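Local structure of winged BEAN albumin 1 (Psophocarpus tetragonolobus, 1WBA) at residues Phe118-Gly123 and Tyr130-Cys135. The protein serves as a 2S storage albumin of the seed and belongs to the leguminous Kunitz-type protease inhibitor family. Residues are numbered along the deposited sequence; the frame is centred on the assembly and turned at random.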
# COMPACT_ATOMS: atom_id res chain seq x y z
N PHE A 118 5.65 -6.00 0.65
CA PHE A 118 4.39 -5.79 1.34
C PHE A 118 3.68 -7.12 1.46
O PHE A 118 3.95 -8.00 0.66
CB PHE A 118 3.50 -4.84 0.53
CG PHE A 118 4.04 -3.44 0.44
CD1 PHE A 118 3.82 -2.55 1.48
CD2 PHE A 118 4.80 -3.04 -0.64
CE1 PHE A 118 4.36 -1.26 1.44
CE2 PHE A 118 5.34 -1.76 -0.69
CZ PHE A 118 5.12 -0.86 0.35
N THR A 119 2.87 -7.30 2.50
CA THR A 119 2.07 -8.53 2.64
C THR A 119 0.66 -8.12 3.08
O THR A 119 0.44 -6.98 3.51
CB THR A 119 2.64 -9.57 3.67
OG1 THR A 119 2.62 -9.03 4.98
CG2 THR A 119 4.05 -9.96 3.32
N ILE A 120 -0.28 -9.05 2.99
CA ILE A 120 -1.67 -8.78 3.36
C ILE A 120 -2.12 -9.81 4.39
O ILE A 120 -1.76 -10.99 4.27
CB ILE A 120 -2.61 -8.93 2.13
CG1 ILE A 120 -2.28 -7.90 1.05
CG2 ILE A 120 -4.06 -8.82 2.57
CD1 ILE A 120 -2.90 -8.17 -0.31
N GLN A 121 -2.87 -9.37 5.39
CA GLN A 121 -3.42 -10.25 6.42
C GLN A 121 -4.84 -9.77 6.69
O GLN A 121 -5.16 -8.63 6.37
CB GLN A 121 -2.65 -10.14 7.72
CG GLN A 121 -1.38 -10.91 7.77
CD GLN A 121 -0.84 -11.00 9.17
OE1 GLN A 121 -1.41 -10.44 10.11
NE2 GLN A 121 0.27 -11.66 9.32
N LYS A 122 -5.69 -10.63 7.25
CA LYS A 122 -7.05 -10.25 7.59
C LYS A 122 -6.95 -9.03 8.49
O LYS A 122 -6.13 -9.02 9.41
CB LYS A 122 -7.76 -11.36 8.35
CG LYS A 122 -8.17 -12.50 7.49
CD LYS A 122 -8.87 -13.57 8.30
CE LYS A 122 -9.05 -14.83 7.44
NZ LYS A 122 -7.74 -15.49 7.10
N GLY A 123 -7.79 -8.03 8.24
CA GLY A 123 -7.74 -6.80 9.01
C GLY A 123 -8.72 -6.69 10.16
O GLY A 123 -8.47 -5.93 11.09
N TYR A 130 -8.99 -6.34 5.13
CA TYR A 130 -7.57 -6.66 5.29
C TYR A 130 -6.74 -5.50 5.77
O TYR A 130 -7.21 -4.38 5.86
CB TYR A 130 -7.04 -7.10 3.92
CG TYR A 130 -7.71 -8.35 3.46
CD1 TYR A 130 -7.24 -9.58 3.88
CD2 TYR A 130 -8.88 -8.29 2.71
CE1 TYR A 130 -7.91 -10.75 3.56
CE2 TYR A 130 -9.57 -9.45 2.38
CZ TYR A 130 -9.08 -10.68 2.82
OH TYR A 130 -9.72 -11.84 2.48
N LYS A 131 -5.48 -5.78 6.09
CA LYS A 131 -4.53 -4.76 6.50
C LYS A 131 -3.27 -5.07 5.72
O LYS A 131 -3.07 -6.20 5.27
CB LYS A 131 -4.26 -4.78 8.00
CG LYS A 131 -3.59 -6.02 8.49
CD LYS A 131 -3.29 -5.89 9.95
CE LYS A 131 -2.82 -7.21 10.50
NZ LYS A 131 -2.35 -7.06 11.90
N LEU A 132 -2.44 -4.04 5.53
CA LEU A 132 -1.18 -4.17 4.78
C LEU A 132 -0.01 -4.09 5.74
O LEU A 132 -0.04 -3.34 6.71
CB LEU A 132 -1.08 -3.05 3.73
CG LEU A 132 -2.19 -2.97 2.68
CD1 LEU A 132 -1.96 -1.77 1.76
CD2 LEU A 132 -2.24 -4.24 1.86
N LEU A 133 1.01 -4.91 5.51
CA LEU A 133 2.18 -4.89 6.37
C LEU A 133 3.39 -4.70 5.47
O LEU A 133 3.30 -4.89 4.25
CB LEU A 133 2.31 -6.21 7.15
CG LEU A 133 1.16 -6.59 8.11
CD1 LEU A 133 0.30 -7.65 7.50
CD2 LEU A 133 1.68 -7.03 9.42
N PHE A 134 4.48 -4.25 6.04
CA PHE A 134 5.71 -4.11 5.29
C PHE A 134 6.72 -4.98 6.01
O PHE A 134 6.93 -4.88 7.22
CB PHE A 134 6.22 -2.66 5.22
CG PHE A 134 7.52 -2.54 4.49
CD1 PHE A 134 7.57 -2.70 3.12
CD2 PHE A 134 8.70 -2.30 5.19
CE1 PHE A 134 8.79 -2.64 2.44
CE2 PHE A 134 9.92 -2.23 4.52
CZ PHE A 134 9.97 -2.41 3.14
N CYS A 135 7.35 -5.85 5.24
CA CYS A 135 8.31 -6.79 5.79
C CYS A 135 9.67 -6.52 5.20
O CYS A 135 9.97 -6.93 4.09
CB CYS A 135 7.88 -8.23 5.48
SG CYS A 135 6.24 -8.68 6.16
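Thr-119 and Leu-133 exchange two backbone hydrogen bonds, and Gln-121 and Lys-131 exchange two more, joining 118-123 and 130-135 as neighbouring strands of a beta hairpin in the beta-trefoil fold of the Kunitz-type inhibitors. The shortest are Leu-133 N to Thr-119 O and Lys-131 N to Gln-121 O, both 2.9 Å. CA-H...O contacts from residues of the non-hydrogen-bonded pairs to carbonyls of the hydrogen-bonded ones add to the seam, the closest from Phe-118 CA to Leu-133 O at 3.2 Å.

On the face bearing Phe-118, Ile-120, Leu-132 and Phe-134, the packing is apolar. The two phenylalanines form an edge-to-face pair, planes at 61°: CD1 of Phe-134 sits over one face of the Phe-118 ring, toward its rim, 3.9 Å from Phe-118 CE1. The Phe-134 ring gets there because its CG stands anti to the backbone N (chi1 177°). Val-94 touches both side chains, and Ile-80 and Ile-144 also pack on Phe-118. An alanine at Phe-118 would probably open a gap among these side chains and leave the Phe-134 edge without the face it packs against. Next along, Ile-120 and Leu-132 lie side by side, CG1 of the former 3.7 Å from CD2 of the latter. The other branch of Ile-120, CG2, reaches Tyr-130 CD1 at 3.5 Å, while the tyrosine hydroxyl is hydrogen-bonded to Tyr-6 N.

Thr-119, Gln-121, Lys-131 and Leu-133 occupy the opposite face. CD1 of Leu-133 touches both Thr-119 OG1 and Gln-121 CG, and the extended Lys-131 chain runs alongside Gln-121. At the far end Cys-135, disulfide-bonded to Cys-141, rests its SG 3.8 Å from Thr-119 CG2.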